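Local atomic coordinates of pectate lyase (Bacillus, PDB entry 3VMV), a protein that probably cleaves pectate (polygalacturonate) as a family 1 polysaccharide lyase, a secreted enzyme built on a parallel beta-helix. Residues Q63-V68 with G96-N101; E119-E124 with L155-R160; A75-N80 with N101-I106; A29-L34 with L48-N53. One frame throughout, in Å; residues are numbered along the deposited sequence.

Contact 1 of 4, residues Q63-V68 with G96-N101. With SO4 (sulfate ion), chain B.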
loop_
_atom_site.group_PDB
_atom_site.type_symbol
_atom_site.label_atom_id
_atom_site.label_comp_id
_atom_site.label_asym_id
_atom_site.label_seq_id
_atom_site.Cartn_x
_atom_site.Cartn_y
_atom_site.Cartn_z
ATOM N N GLN A 63 -2.392 15.964 -15.826
ATOM C CA GLN A 63 -3.363 16.025 -14.722
ATOM C C GLN A 63 -2.584 16.045 -13.419
ATOM O O GLN A 63 -1.373 15.814 -13.422
ATOM C CB GLN A 63 -4.279 14.787 -14.719
ATOM C CG GLN A 63 -5.105 14.694 -15.995
ATOM C CD GLN A 63 -5.872 13.392 -16.095
ATOM O OE1 GLN A 63 -6.560 12.986 -15.161
ATOM N NE2 GLN A 63 -5.740 12.727 -17.227
ATOM N N SER A 64 -3.273 16.286 -12.308
ATOM C CA SER A 64 -2.585 16.404 -11.014
ATOM C C SER A 64 -2.217 15.052 -10.392
ATOM O O SER A 64 -1.648 15.001 -9.306
ATOM C CB SER A 64 -3.450 17.177 -10.009
ATOM O OG SER A 64 -3.594 18.521 -10.429
ATOM N N LEU A 65 -2.555 13.969 -11.084
ATOM C CA LEU A 65 -2.168 12.605 -10.700
ATOM C C LEU A 65 -2.062 11.796 -11.979
ATOM O O LEU A 65 -2.467 12.278 -13.027
ATOM C CB LEU A 65 -3.184 11.990 -9.727
ATOM C CG LEU A 65 -4.671 12.032 -10.060
ATOM C CD1 LEU A 65 -5.025 11.021 -11.160
ATOM C CD2 LEU A 65 -5.486 11.741 -8.812
ATOM N N ILE A 66 -1.455 10.611 -11.900
ATOM C CA ILE A 66 -1.373 9.700 -13.037
ATOM C C ILE A 66 -2.591 8.803 -12.930
ATOM O O ILE A 66 -2.725 8.023 -11.982
ATOM C CB ILE A 66 -0.070 8.870 -12.952
ATOM C CG1 ILE A 66 1.151 9.804 -13.006
ATOM C CG2 ILE A 66 -0.030 7.846 -14.095
ATOM C CD1 ILE A 66 1.254 10.640 -14.282
ATOM N N ASP A 67 -3.505 8.959 -13.875
ATOM C CA ASP A 67 -4.858 8.423 -13.805
ATOM C C ASP A 67 -4.903 7.089 -14.549
ATOM O O ASP A 67 -5.128 7.035 -15.770
ATOM C CB ASP A 67 -5.782 9.470 -14.460
ATOM C CG ASP A 67 -7.237 9.477 -13.954
ATOM O OD1 ASP A 67 -7.597 8.786 -13.019
ATOM O OD2 ASP A 67 -8.036 10.227 -14.565
ATOM N N VAL A 68 -4.749 6.004 -13.794
ATOM C CA VAL A 68 -4.934 4.637 -14.337
ATOM C C VAL A 68 -6.414 4.302 -14.297
ATOM O O VAL A 68 -6.927 3.682 -13.364
ATOM C CB VAL A 68 -4.054 3.593 -13.611
ATOM C CG1 VAL A 68 -4.197 2.221 -14.302
ATOM C CG2 VAL A 68 -2.600 4.058 -13.601
ATOM N N GLY A 96 1.307 11.458 -7.655
ATOM C CA GLY A 96 0.985 10.077 -7.360
ATOM C C GLY A 96 0.173 9.400 -8.429
ATOM O O GLY A 96 -0.210 9.992 -9.445
ATOM N N ILE A 97 -0.014 8.104 -8.227
ATOM C CA ILE A 97 -0.790 7.266 -9.142
ATOM C C ILE A 97 -2.126 6.899 -8.544
ATOM O O ILE A 97 -2.205 6.591 -7.359
ATOM C CB ILE A 97 -0.009 5.948 -9.400
ATOM C CG1 ILE A 97 1.329 6.287 -10.062
ATOM C CG2 ILE A 97 -0.831 5.025 -10.317
ATOM C CD1 ILE A 97 2.318 5.052 -10.171
ATOM N N ARG A 98 -3.190 6.934 -9.351
ATOM C CA ARG A 98 -4.496 6.477 -8.904
ATOM C C ARG A 98 -4.957 5.338 -9.779
ATOM O O ARG A 98 -4.980 5.461 -10.999
ATOM C CB ARG A 98 -5.555 7.590 -8.873
ATOM C CG ARG A 98 -6.916 7.110 -8.361
ATOM C CD ARG A 98 -7.894 8.280 -8.211
ATOM N NE ARG A 98 -8.162 8.867 -9.520
ATOM C CZ ARG A 98 -8.782 10.045 -9.703
ATOM N NH1 ARG A 98 -9.008 10.469 -10.938
ATOM N NH2 ARG A 98 -9.150 10.788 -8.665
ATOM N N LEU A 99 -5.361 4.247 -9.150
ATOM C CA LEU A 99 -5.965 3.140 -9.890
ATOM C C LEU A 99 -7.454 3.157 -9.676
ATOM O O LEU A 99 -7.911 3.032 -8.525
ATOM C CB LEU A 99 -5.376 1.809 -9.421
ATOM C CG LEU A 99 -3.844 1.612 -9.407
ATOM C CD1 LEU A 99 -3.548 0.120 -9.060
ATOM C CD2 LEU A 99 -3.128 2.036 -10.639
ATOM N N SER A 100 -8.238 3.265 -10.738
ATOM C CA SER A 100 -9.692 3.361 -10.604
ATOM C C SER A 100 -10.350 2.305 -11.501
ATOM O O SER A 100 -10.141 2.299 -12.717
ATOM C CB SER A 100 -10.135 4.775 -10.995
ATOM O OG SER A 100 -11.539 4.839 -11.161
ATOM N N ASN A 101 -11.098 1.406 -10.880
ATOM C CA ASN A 101 -11.654 0.229 -11.562
ATOM C C ASN A 101 -10.609 -0.431 -12.464
ATOM O O ASN A 101 -10.826 -0.734 -13.630
ATOM C CB ASN A 101 -12.937 0.571 -12.327
ATOM C CG ASN A 101 -13.830 -0.652 -12.538
ATOM O OD1 ASN A 101 -13.599 -1.723 -11.997
ATOM N ND2 ASN A 101 -14.899 -0.463 -13.354
HETATM S S SO4 B . -10.191 14.047 -9.970
HETATM O O1 SO4 B . -8.910 14.721 -10.126
HETATM O O2 SO4 B . -10.444 13.153 -11.078
HETATM O O3 SO4 B . -10.182 13.300 -8.714
HETATM O O4 SO4 B . -11.262 15.031 -9.960
HETATM O O HOH W 1 -0.821 13.500 -7.203
HETATM O O HOH W 2 -7.724 6.632 -11.577
#

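Contact 2 of 4, residues E119-E124 with L155-R160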
loop_
_atom_site.group_PDB
_atom_site.type_symbol
_atom_site.label_atom_id
_atom_site.label_comp_id
_atom_site.label_asym_id
_atom_site.label_seq_id
_atom_site.Cartn_x
_atom_site.Cartn_y
_atom_site.Cartn_z
ATOM N N GLU A 119 -4.748 13.516 -5.182
ATOM C CA GLU A 119 -5.278 12.953 -3.944
ATOM C C GLU A 119 -4.313 13.209 -2.784
ATOM O O GLU A 119 -4.653 12.931 -1.636
ATOM C CB GLU A 119 -5.459 11.427 -4.060
ATOM C CG GLU A 119 -6.389 10.954 -5.178
ATOM C CD GLU A 119 -7.867 11.141 -4.842
ATOM O OE1 GLU A 119 -8.186 11.573 -3.695
ATOM O OE2 GLU A 119 -8.728 10.852 -5.732
ATOM N N GLY A 120 -3.105 13.690 -3.080
ATOM C CA GLY A 120 -2.078 13.844 -2.060
ATOM C C GLY A 120 -1.564 12.495 -1.570
ATOM O O GLY A 120 -1.045 12.365 -0.447
ATOM N N THR A 121 -1.688 11.496 -2.426
ATOM C CA THR A 121 -1.388 10.124 -2.025
ATOM C C THR A 121 -0.512 9.447 -3.072
ATOM O O THR A 121 -0.736 9.603 -4.278
ATOM C CB THR A 121 -2.712 9.363 -1.854
ATOM O OG1 THR A 121 -3.422 9.916 -0.720
ATOM C CG2 THR A 121 -2.479 7.867 -1.601
ATOM N N ALA A 122 0.498 8.695 -2.633
ATOM C CA ALA A 122 1.448 8.128 -3.595
ATOM C C ALA A 122 0.763 7.079 -4.503
ATOM O O ALA A 122 0.947 7.112 -5.714
ATOM C CB ALA A 122 2.684 7.526 -2.884
ATOM N N ILE A 123 0.025 6.128 -3.913
ATOM C CA ILE A 123 -0.802 5.239 -4.725
ATOM C C ILE A 123 -2.162 5.129 -4.079
ATOM O O ILE A 123 -2.282 4.680 -2.942
ATOM C CB ILE A 123 -0.209 3.843 -4.869
ATOM C CG1 ILE A 123 1.200 3.934 -5.436
ATOM C CG2 ILE A 123 -1.091 2.987 -5.816
ATOM C CD1 ILE A 123 1.923 2.548 -5.574
ATOM N N GLU A 124 -3.200 5.544 -4.803
ATOM C CA GLU A 124 -4.574 5.362 -4.378
ATOM C C GLU A 124 -5.191 4.234 -5.167
ATOM O O GLU A 124 -5.181 4.286 -6.401
ATOM C CB GLU A 124 -5.387 6.651 -4.579
ATOM C CG GLU A 124 -6.918 6.351 -4.387
ATOM C CD GLU A 124 -7.838 7.542 -4.078
ATOM O OE1 GLU A 124 -7.873 8.033 -2.916
ATOM O OE2 GLU A 124 -8.592 7.956 -4.988
ATOM N N LEU A 155 0.293 7.394 1.834
ATOM C CA LEU A 155 1.269 6.782 0.982
ATOM C C LEU A 155 0.617 5.744 0.107
ATOM O O LEU A 155 0.624 5.900 -1.109
ATOM C CB LEU A 155 2.451 6.202 1.777
ATOM C CG LEU A 155 3.331 7.313 2.392
ATOM C CD1 LEU A 155 4.506 6.675 3.111
ATOM C CD2 LEU A 155 3.829 8.326 1.339
ATOM N N VAL A 156 0.042 4.697 0.683
ATOM C CA VAL A 156 -0.750 3.762 -0.133
ATOM C C VAL A 156 -2.095 3.575 0.506
ATOM O O VAL A 156 -2.189 3.077 1.654
ATOM C CB VAL A 156 -0.102 2.359 -0.305
ATOM C CG1 VAL A 156 -1.105 1.382 -0.989
ATOM C CG2 VAL A 156 1.205 2.468 -1.131
ATOM N N ASP A 157 -3.154 4.053 -0.169
ATOM C CA ASP A 157 -4.508 3.998 0.374
ATOM C C ASP A 157 -5.383 3.150 -0.510
ATOM O O ASP A 157 -5.298 3.228 -1.737
ATOM C CB ASP A 157 -5.163 5.386 0.478
ATOM C CG ASP A 157 -4.540 6.281 1.543
ATOM O OD1 ASP A 157 -3.796 5.808 2.415
ATOM O OD2 ASP A 157 -4.807 7.526 1.501
ATOM N N MET A 158 -6.246 2.352 0.117
ATOM C CA MET A 158 -7.193 1.497 -0.606
ATOM C C MET A 158 -8.591 1.822 -0.151
ATOM O O MET A 158 -8.845 1.940 1.064
ATOM C CB MET A 158 -6.857 0.018 -0.310
ATOM C CG MET A 158 -5.397 -0.289 -0.741
ATOM S SD MET A 158 -5.024 -1.916 -0.121
ATOM C CE MET A 158 -3.220 -1.836 -0.318
ATOM N N LYS A 159 -9.492 1.958 -1.113
ATOM C CA LYS A 159 -10.850 2.424 -0.839
ATOM C C LYS A 159 -11.846 1.768 -1.774
ATOM O O LYS A 159 -11.477 1.228 -2.837
ATOM C CB LYS A 159 -10.946 3.951 -1.097
ATOM C CG LYS A 159 -9.937 4.799 -0.321
ATOM C CD LYS A 159 -10.052 6.302 -0.699
ATOM C CE LYS A 159 -8.976 7.136 0.018
ATOM N NZ LYS A 159 -9.026 8.574 -0.434
ATOM N N ARG A 160 -13.128 1.901 -1.411
ATOM C CA ARG A 160 -14.233 1.675 -2.353
ATOM C C ARG A 160 -14.116 0.306 -3.034
ATOM O O ARG A 160 -14.069 0.185 -4.260
ATOM C CB ARG A 160 -14.329 2.828 -3.370
ATOM C CG ARG A 160 -14.683 4.150 -2.648
ATOM C CD ARG A 160 -14.937 5.262 -3.641
ATOM N NE ARG A 160 -15.523 6.404 -2.932
ATOM C CZ ARG A 160 -16.825 6.603 -2.727
ATOM N NH1 ARG A 160 -17.731 5.746 -3.186
ATOM N NH2 ARG A 160 -17.220 7.673 -2.050
HETATM O O HOH W 3 -7.284 11.318 -1.045
HETATM O O HOH W 4 -5.961 8.948 -0.328
#

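Contact 3 of 4, residues A75-N80 with N101-I106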
loop_
_atom_site.group_PDB
_atom_site.type_symbol
_atom_site.label_atom_id
_atom_site.label_comp_id
_atom_site.label_asym_id
_atom_site.label_seq_id
_atom_site.Cartn_x
_atom_site.Cartn_y
_atom_site.Cartn_z
ATOM N N ALA A 75 -16.839 3.644 -14.663
ATOM C CA ALA A 75 -17.778 2.537 -14.858
ATOM C C ALA A 75 -17.212 1.421 -15.731
ATOM O O ALA A 75 -17.688 0.280 -15.673
ATOM C CB ALA A 75 -19.134 3.047 -15.409
ATOM N N HIS A 76 -16.146 1.736 -16.474
ATOM C CA HIS A 76 -15.521 0.793 -17.393
ATOM C C HIS A 76 -14.205 0.392 -16.781
ATOM O O HIS A 76 -13.565 1.211 -16.130
ATOM C CB HIS A 76 -15.246 1.458 -18.737
ATOM C CG HIS A 76 -16.477 1.697 -19.550
ATOM N ND1 HIS A 76 -17.279 2.801 -19.372
ATOM C CD2 HIS A 76 -17.054 0.964 -20.533
ATOM C CE1 HIS A 76 -18.292 2.749 -20.218
ATOM N NE2 HIS A 76 -18.181 1.643 -20.932
ATOM N N GLU A 77 -13.831 -0.861 -16.967
ATOM C CA GLU A 77 -12.580 -1.354 -16.427
ATOM C C GLU A 77 -11.376 -0.928 -17.261
ATOM O O GLU A 77 -11.484 -0.699 -18.484
ATOM C CB GLU A 77 -12.632 -2.883 -16.279
ATOM C CG GLU A 77 -13.832 -3.337 -15.405
ATOM C CD GLU A 77 -13.891 -4.842 -15.132
ATOM O OE1 GLU A 77 -13.170 -5.640 -15.765
ATOM O OE2 GLU A 77 -14.670 -5.239 -14.251
ATOM N N ILE A 78 -10.237 -0.779 -16.591
ATOM C CA ILE A 78 -8.959 -0.712 -17.282
ATOM C C ILE A 78 -8.127 -1.884 -16.776
ATOM O O ILE A 78 -8.166 -2.205 -15.595
ATOM C CB ILE A 78 -8.247 0.654 -17.068
ATOM C CG1 ILE A 78 -6.969 0.707 -17.917
ATOM C CG2 ILE A 78 -7.994 0.946 -15.547
ATOM C CD1 ILE A 78 -6.361 2.111 -17.906
ATOM N N LYS A 79 -7.422 -2.562 -17.667
ATOM C CA LYS A 79 -6.819 -3.862 -17.311
ATOM C C LYS A 79 -5.406 -4.045 -17.810
ATOM O O LYS A 79 -5.017 -3.472 -18.799
ATOM C CB LYS A 79 -7.639 -5.007 -17.888
ATOM C CG LYS A 79 -9.127 -4.919 -17.500
ATOM C CD LYS A 79 -9.815 -6.268 -17.652
ATOM C CE LYS A 79 -10.354 -6.427 -19.027
ATOM N NZ LYS A 79 -11.438 -5.441 -19.266
ATOM N N ASN A 80 -4.658 -4.907 -17.129
ATOM C CA ASN A 80 -3.435 -5.494 -17.672
ATOM C C ASN A 80 -2.317 -4.468 -17.938
ATOM O O ASN A 80 -1.857 -4.290 -19.077
ATOM C CB ASN A 80 -3.734 -6.293 -18.957
ATOM C CG ASN A 80 -4.873 -7.290 -18.778
ATOM O OD1 ASN A 80 -5.102 -7.840 -17.702
ATOM N ND2 ASN A 80 -5.610 -7.518 -19.874
ATOM N N ASN A 101 -11.098 1.406 -10.880
ATOM C CA ASN A 101 -11.654 0.229 -11.562
ATOM C C ASN A 101 -10.609 -0.431 -12.464
ATOM O O ASN A 101 -10.826 -0.734 -13.630
ATOM C CB ASN A 101 -12.937 0.571 -12.327
ATOM C CG ASN A 101 -13.830 -0.652 -12.538
ATOM O OD1 ASN A 101 -13.599 -1.723 -11.997
ATOM N ND2 ASN A 101 -14.899 -0.463 -13.354
ATOM N N ALA A 102 -9.446 -0.616 -11.853
ATOM C CA ALA A 102 -8.277 -1.112 -12.529
ATOM C C ALA A 102 -8.021 -2.555 -12.123
ATOM O O ALA A 102 -8.111 -2.873 -10.941
ATOM C CB ALA A 102 -7.086 -0.214 -12.162
ATOM N N HIS A 103 -7.759 -3.427 -13.102
ATOM C CA HIS A 103 -7.694 -4.868 -12.873
ATOM C C HIS A 103 -6.437 -5.455 -13.439
ATOM O O HIS A 103 -6.104 -5.191 -14.579
ATOM C CB HIS A 103 -8.909 -5.528 -13.495
ATOM C CG HIS A 103 -10.178 -5.108 -12.835
ATOM N ND1 HIS A 103 -10.751 -3.874 -13.055
ATOM C CD2 HIS A 103 -10.922 -5.710 -11.880
ATOM C CE1 HIS A 103 -11.825 -3.750 -12.292
ATOM N NE2 HIS A 103 -11.953 -4.851 -11.577
ATOM N N ASN A 104 -5.744 -6.242 -12.619
ATOM C CA ASN A 104 -4.505 -6.901 -13.021
ATOM C C ASN A 104 -3.421 -5.859 -13.324
ATOM O O ASN A 104 -3.003 -5.659 -14.481
ATOM C CB ASN A 104 -4.726 -7.859 -14.228
ATOM C CG ASN A 104 -3.486 -8.678 -14.531
ATOM O OD1 ASN A 104 -2.728 -9.002 -13.617
ATOM N ND2 ASN A 104 -3.245 -8.978 -15.801
ATOM N N ILE A 105 -2.979 -5.205 -12.253
ATOM C CA ILE A 105 -2.057 -4.082 -12.324
ATOM C C ILE A 105 -0.850 -4.344 -11.428
ATOM O O ILE A 105 -1.015 -4.756 -10.275
ATOM C CB ILE A 105 -2.728 -2.804 -11.814
ATOM C CG1 ILE A 105 -4.148 -2.634 -12.411
ATOM C CG2 ILE A 105 -1.846 -1.599 -12.082
ATOM C CD1 ILE A 105 -4.192 -2.339 -13.927
ATOM N N ILE A 106 0.345 -4.122 -11.952
ATOM C CA ILE A 106 1.569 -4.169 -11.173
ATOM C C ILE A 106 2.228 -2.781 -11.155
ATOM O O ILE A 106 2.409 -2.176 -12.201
ATOM C CB ILE A 106 2.542 -5.188 -11.779
ATOM C CG1 ILE A 106 1.893 -6.562 -11.733
ATOM C CG2 ILE A 106 3.900 -5.159 -11.025
ATOM C CD1 ILE A 106 2.790 -7.681 -12.294
HETATM O O HOH W 5 -17.093 -2.163 -13.978
HETATM O O HOH W 6 -15.212 -3.966 -11.915
#

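Contact 4 of 4, residues A29-L34 with L48-N53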
loop_
_atom_site.group_PDB
_atom_site.type_symbol
_atom_site.label_atom_id
_atom_site.label_comp_id
_atom_site.label_asym_id
_atom_site.label_seq_id
_atom_site.Cartn_x
_atom_site.Cartn_y
_atom_site.Cartn_z
ATOM N N ALA A 29 3.172 13.053 -19.018
ATOM C CA ALA A 29 2.465 13.160 -20.297
ATOM C C ALA A 29 2.609 11.884 -21.121
ATOM O O ALA A 29 1.625 11.390 -21.664
ATOM C CB ALA A 29 2.899 14.390 -21.061
ATOM N N GLN A 30 3.810 11.305 -21.167
ATOM C CA GLN A 30 3.965 10.056 -21.914
ATOM C C GLN A 30 3.170 8.944 -21.266
ATOM O O GLN A 30 2.485 8.196 -21.943
ATOM C CB GLN A 30 5.429 9.639 -22.011
ATOM C CG GLN A 30 6.218 10.483 -22.982
ATOM C CD GLN A 30 7.592 9.915 -23.217
ATOM O OE1 GLN A 30 8.295 9.641 -22.267
ATOM N NE2 GLN A 30 7.984 9.747 -24.477
ATOM N N ILE A 31 3.253 8.826 -19.940
ATOM C CA ILE A 31 2.504 7.779 -19.269
ATOM C C ILE A 31 1.001 7.935 -19.494
ATOM O O ILE A 31 0.311 6.973 -19.847
ATOM C CB ILE A 31 2.774 7.766 -17.736
ATOM C CG1 ILE A 31 4.259 7.472 -17.488
ATOM C CG2 ILE A 31 1.960 6.693 -17.076
ATOM C CD1 ILE A 31 4.637 7.551 -16.003
ATOM N N GLN A 32 0.488 9.142 -19.268
ATOM C CA GLN A 32 -0.963 9.349 -19.402
ATOM C C GLN A 32 -1.431 9.094 -20.851
ATOM O O GLN A 32 -2.496 8.492 -21.085
ATOM C CB GLN A 32 -1.362 10.758 -18.937
ATOM C CG GLN A 32 -2.878 10.902 -18.695
ATOM C CD GLN A 32 -3.289 10.022 -17.536
ATOM O OE1 GLN A 32 -2.875 10.275 -16.417
ATOM N NE2 GLN A 32 -4.095 8.995 -17.797
ATOM N N GLN A 33 -0.638 9.542 -21.825
ATOM C CA GLN A 33 -1.001 9.299 -23.223
ATOM C C GLN A 33 -0.992 7.840 -23.569
ATOM O O GLN A 33 -1.858 7.374 -24.320
ATOM C CB GLN A 33 -0.057 10.042 -24.136
ATOM C CG GLN A 33 -0.336 11.476 -24.098
ATOM C CD GLN A 33 0.714 12.265 -24.841
ATOM O OE1 GLN A 33 1.470 11.711 -25.650
ATOM N NE2 GLN A 33 0.782 13.557 -24.553
ATOM N N LEU A 34 0.000 7.098 -23.064
ATOM C CA LEU A 34 0.017 5.675 -23.334
ATOM C C LEU A 34 -1.263 4.999 -22.827
ATOM O O LEU A 34 -1.875 4.185 -23.532
ATOM C CB LEU A 34 1.224 5.022 -22.680
ATOM C CG LEU A 34 2.574 5.378 -23.302
ATOM C CD1 LEU A 34 3.629 4.805 -22.428
ATOM C CD2 LEU A 34 2.658 4.811 -24.725
ATOM N N LEU A 48 0.148 -3.987 -21.334
ATOM C CA LEU A 48 1.071 -2.896 -21.578
ATOM C C LEU A 48 1.997 -2.772 -20.375
ATOM O O LEU A 48 1.544 -2.638 -19.255
ATOM C CB LEU A 48 0.289 -1.583 -21.761
ATOM C CG LEU A 48 1.148 -0.314 -21.950
ATOM C CD1 LEU A 48 2.057 -0.371 -23.173
ATOM C CD2 LEU A 48 0.259 0.955 -21.985
ATOM N N THR A 49 3.293 -2.852 -20.618
ATOM C CA THR A 49 4.285 -2.556 -19.597
ATOM C C THR A 49 4.890 -1.210 -19.936
ATOM O O THR A 49 5.338 -0.987 -21.073
ATOM C CB THR A 49 5.387 -3.638 -19.588
ATOM O OG1 THR A 49 4.798 -4.867 -19.145
ATOM C CG2 THR A 49 6.523 -3.262 -18.644
ATOM N N ILE A 50 4.853 -0.288 -18.972
ATOM C CA ILE A 50 5.476 1.011 -19.111
ATOM C C ILE A 50 6.688 1.055 -18.175
ATOM O O ILE A 50 6.514 1.048 -16.936
ATOM C CB ILE A 50 4.495 2.121 -18.691
ATOM C CG1 ILE A 50 3.218 2.000 -19.524
ATOM C CG2 ILE A 50 5.176 3.467 -18.874
ATOM C CD1 ILE A 50 2.127 3.026 -19.149
ATOM N N TYR A 51 7.885 1.032 -18.756
ATOM C CA TYR A 51 9.115 1.243 -17.983
ATOM C C TYR A 51 9.345 2.723 -17.790
ATOM O O TYR A 51 9.400 3.487 -18.764
ATOM C CB TYR A 51 10.315 0.615 -18.680
ATOM C CG TYR A 51 10.330 -0.875 -18.564
ATOM C CD1 TYR A 51 10.524 -1.475 -17.308
ATOM C CD2 TYR A 51 10.118 -1.698 -19.685
ATOM C CE1 TYR A 51 10.524 -2.860 -17.178
ATOM C CE2 TYR A 51 10.104 -3.115 -19.542
ATOM C CZ TYR A 51 10.294 -3.667 -18.286
ATOM O OH TYR A 51 10.280 -5.056 -18.102
ATOM N N VAL A 52 9.529 3.134 -16.544
ATOM C CA VAL A 52 9.672 4.546 -16.229
ATOM C C VAL A 52 11.159 4.825 -15.988
ATOM O O VAL A 52 11.789 4.279 -15.041
ATOM C CB VAL A 52 8.848 4.922 -14.993
ATOM C CG1 VAL A 52 8.987 6.403 -14.699
ATOM C CG2 VAL A 52 7.362 4.574 -15.212
ATOM N N ASN A 53 11.718 5.637 -16.881
ATOM C CA ASN A 53 13.146 5.949 -16.848
ATOM C C ASN A 53 13.438 7.446 -16.776
ATOM O O ASN A 53 14.459 7.925 -17.273
ATOM C CB ASN A 53 13.900 5.276 -18.017
ATOM C CG ASN A 53 13.415 5.720 -19.401
ATOM O OD1 ASN A 53 12.544 6.578 -19.531
ATOM N ND2 ASN A 53 14.021 5.147 -20.456
#

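Contact 1 of 4, residues Q63-V68 with G96-N101
Asp67 and Arg98 run alongside each other in one direction on the same face of two parallel strands, joined by a salt bridge in which NH1 of Arg98 is 3.0 Å from OD1 of Asp67. The carboxylate and guanidinium planes are turned 58° apart: the carboxylate oxygen sits near the guanidinium plane, whereas the nitrogen meets OD1 from above the carboxylate. A bend at chi3 (64°) of Arg98 sets NE where a water links it to OD1 of Asp67. Leu65 crosses the arginine at a slant, and its CD2 covers one guanidinium face near the rim, 3.8 Å from NH2 of Arg98. A sulfate ion, probably from the crystallisation liquor, takes bonds from NH1 and NH2, and Glu119 forms a second salt bridge with NH2. The strands 66-68 and 97-103 are neighbouring coils of the parallel beta-helix, held in register by backbone bonds such as that from Arg98 N to Ile66 O (2.9 Å). Ile66, Val68, Ile97 and Leu99 occupy the other face. There Val68 and Leu99 also run alongside each other, and the approach of Val68 CB to Leu99 CD2 is tight at 3.5 Å, while Val68 CG2 rests 3.9 Å from Ile97 CG2.

Contact 2 of 4, residues E119-E124 with L155-R160
In Glu124, chi1 (169°) places CG anti to the backbone N, whereas in Lys159 chi1 (-55°) places CG anti to the carbonyl carbon; both chains are extended beyond it. The two side chains cross at about a right angle, and NZ of Lys159 reaches OE1 of Glu124 at 2.8 Å in a salt bridge that meets the oxygen nearly along its C-O bond. A water accepts a bond from the same NZ and donates one to OD2 of Asp157, 2.6 Å away; it is also hydrogen-bonded to OG1 of Thr121. The carboxylate of Glu119 lies farther off, its OE1 4.5 Å from NZ of Lys159, so the ammonium group stands among several acidic side chains and is likely to offset part of their charge. An alanine in place of Lys159 would probably leave the carboxylate of Glu124 without its charged mate in this mostly buried setting.

Glu124 and Asp157 belong to strands 123-126 and 156-158, adjacent parallel rungs of the beta-helix, with Thr121 shortly before the first and Lys159 just after the second. The backbones are tied by Ile123 N to Leu155 O (2.9 Å) and Asp157 N to Ile123 O (3.0 Å). Ile123 and Val156 share the opposite face, CB of Ile123 4.2 Å from CG2 of Val156, and Phe139 of strand 138-140 packs against both. On the polar face, Thr121 lies crosswise to Asp157; its OG1 is bonded to Gly154 N, while OD1 of Asp157 is bonded to Leu180 N.

Contact 3 of 4, residues A75-N80 with N101-I106
Asn80 and Asn104 are joined side chain to side chain, ND2 of Asn104 donating to OD1 of Asn80 at 2.9 Å in a nearly straight bond (169° at the hydrogen). Their amide planes are 73° apart; the acceptor lies in the amide plane of Asn104, while the donor is tilted from the carbonyl plane of Asn80. Thr15 and Gly16 bind OD1 of Asn104, and ND2 of Asn80 reaches Asp45 O, which makes both amides links between separate parts of the chain. An alanine at Asn80 would probably leave ND2 of Asn104 without this acceptor and Asp45 O without the amide that binds it. Beside this pair, Asn80 N donates to His103 O (2.9 Å), and His103 N to Ile78 O (2.8 Å). Such parallel pairing joins successive coils of the beta-helix, and at Asn104 the chain turns a corner from one of its sheets to another. Farther out, the carboxylate of Glu77 stacks over one face of the His103 ring, the planes 20° apart and CD of Glu77 3.7 Å from CE1 of His103. ND2 of Asn101 donates to Lys74 O, and a water links it to Ala75 O. On the other face of the strands, CG2 of Ile78 packs 3.7 Å from CB of Ala102.

Contact 4 of 4, residues A29-L34 with L48-N53
Helix 28-40, which follows strand 21-25 and precedes its parallel neighbour, strand 48-52, packs at the N-terminal end of the parallel beta-helix, and in this contact it lies against strand 48-52. The two short segments run antiparallel, 178° between their directions, with axes 10.3 Å apart at closest approach, and the interface is made by apolar side chains with no hydrogen bond across it. Leu34 and Ile50 overlap along their flanks, their chains running opposite ways, and CD1 of Leu34 comes within 4.0 Å of CD1 of Ile50. For Ile50, CG1 is anti to the carbonyl carbon (chi1 -56°) and chi2 is extended, which carries CD1 out toward the helix. That methyl group touches two helical residues, since CG2 of Ile31 also lies 4.2 Å from it. Toward the end of the strand, Ile31 crosses Val52 at about a right angle, with CD1 of Ile31 4.1 Å from CG2 of Val52. Toward its start, CD2 of Leu48 approaches CB of Leu34 at 4.2 Å. Two residues about one turn apart, Ile31 and Leu34, thus meet the alternate strand residues Leu48, Ile50 and Val52. Strand 48-52 is flanked by strands 21-25 and 78-85, and the helix runs antiparallel to it while also touching Glu23 of strand 21-25 through Leu34 and Ile66 of strand 66-68 through Ile31.

From the N terminus, contact 4 comes first, closing the short loop between helix 28-40 and strand 48-52. Contacts 1 and 3 follow and cross, their segments alternating along the chain: 63-68, 75-80, 96-101, then 101-106. They share Asn101, and strand 97-103 pairs with strand 66-68 in contact 1 and strand 78-85 in contact 3. Contact 2 opens only after both have closed and adds the next coils, strand 123-126 lying beside strand 97-103. Contact 4 touches contact 1 through Gln32 and Asp67, and contact 3 through Leu48 and Asn80, so the helix is joined to strand 66-68 and strand 48-52 to strand 78-85; contacts 2 and 4 do not touch.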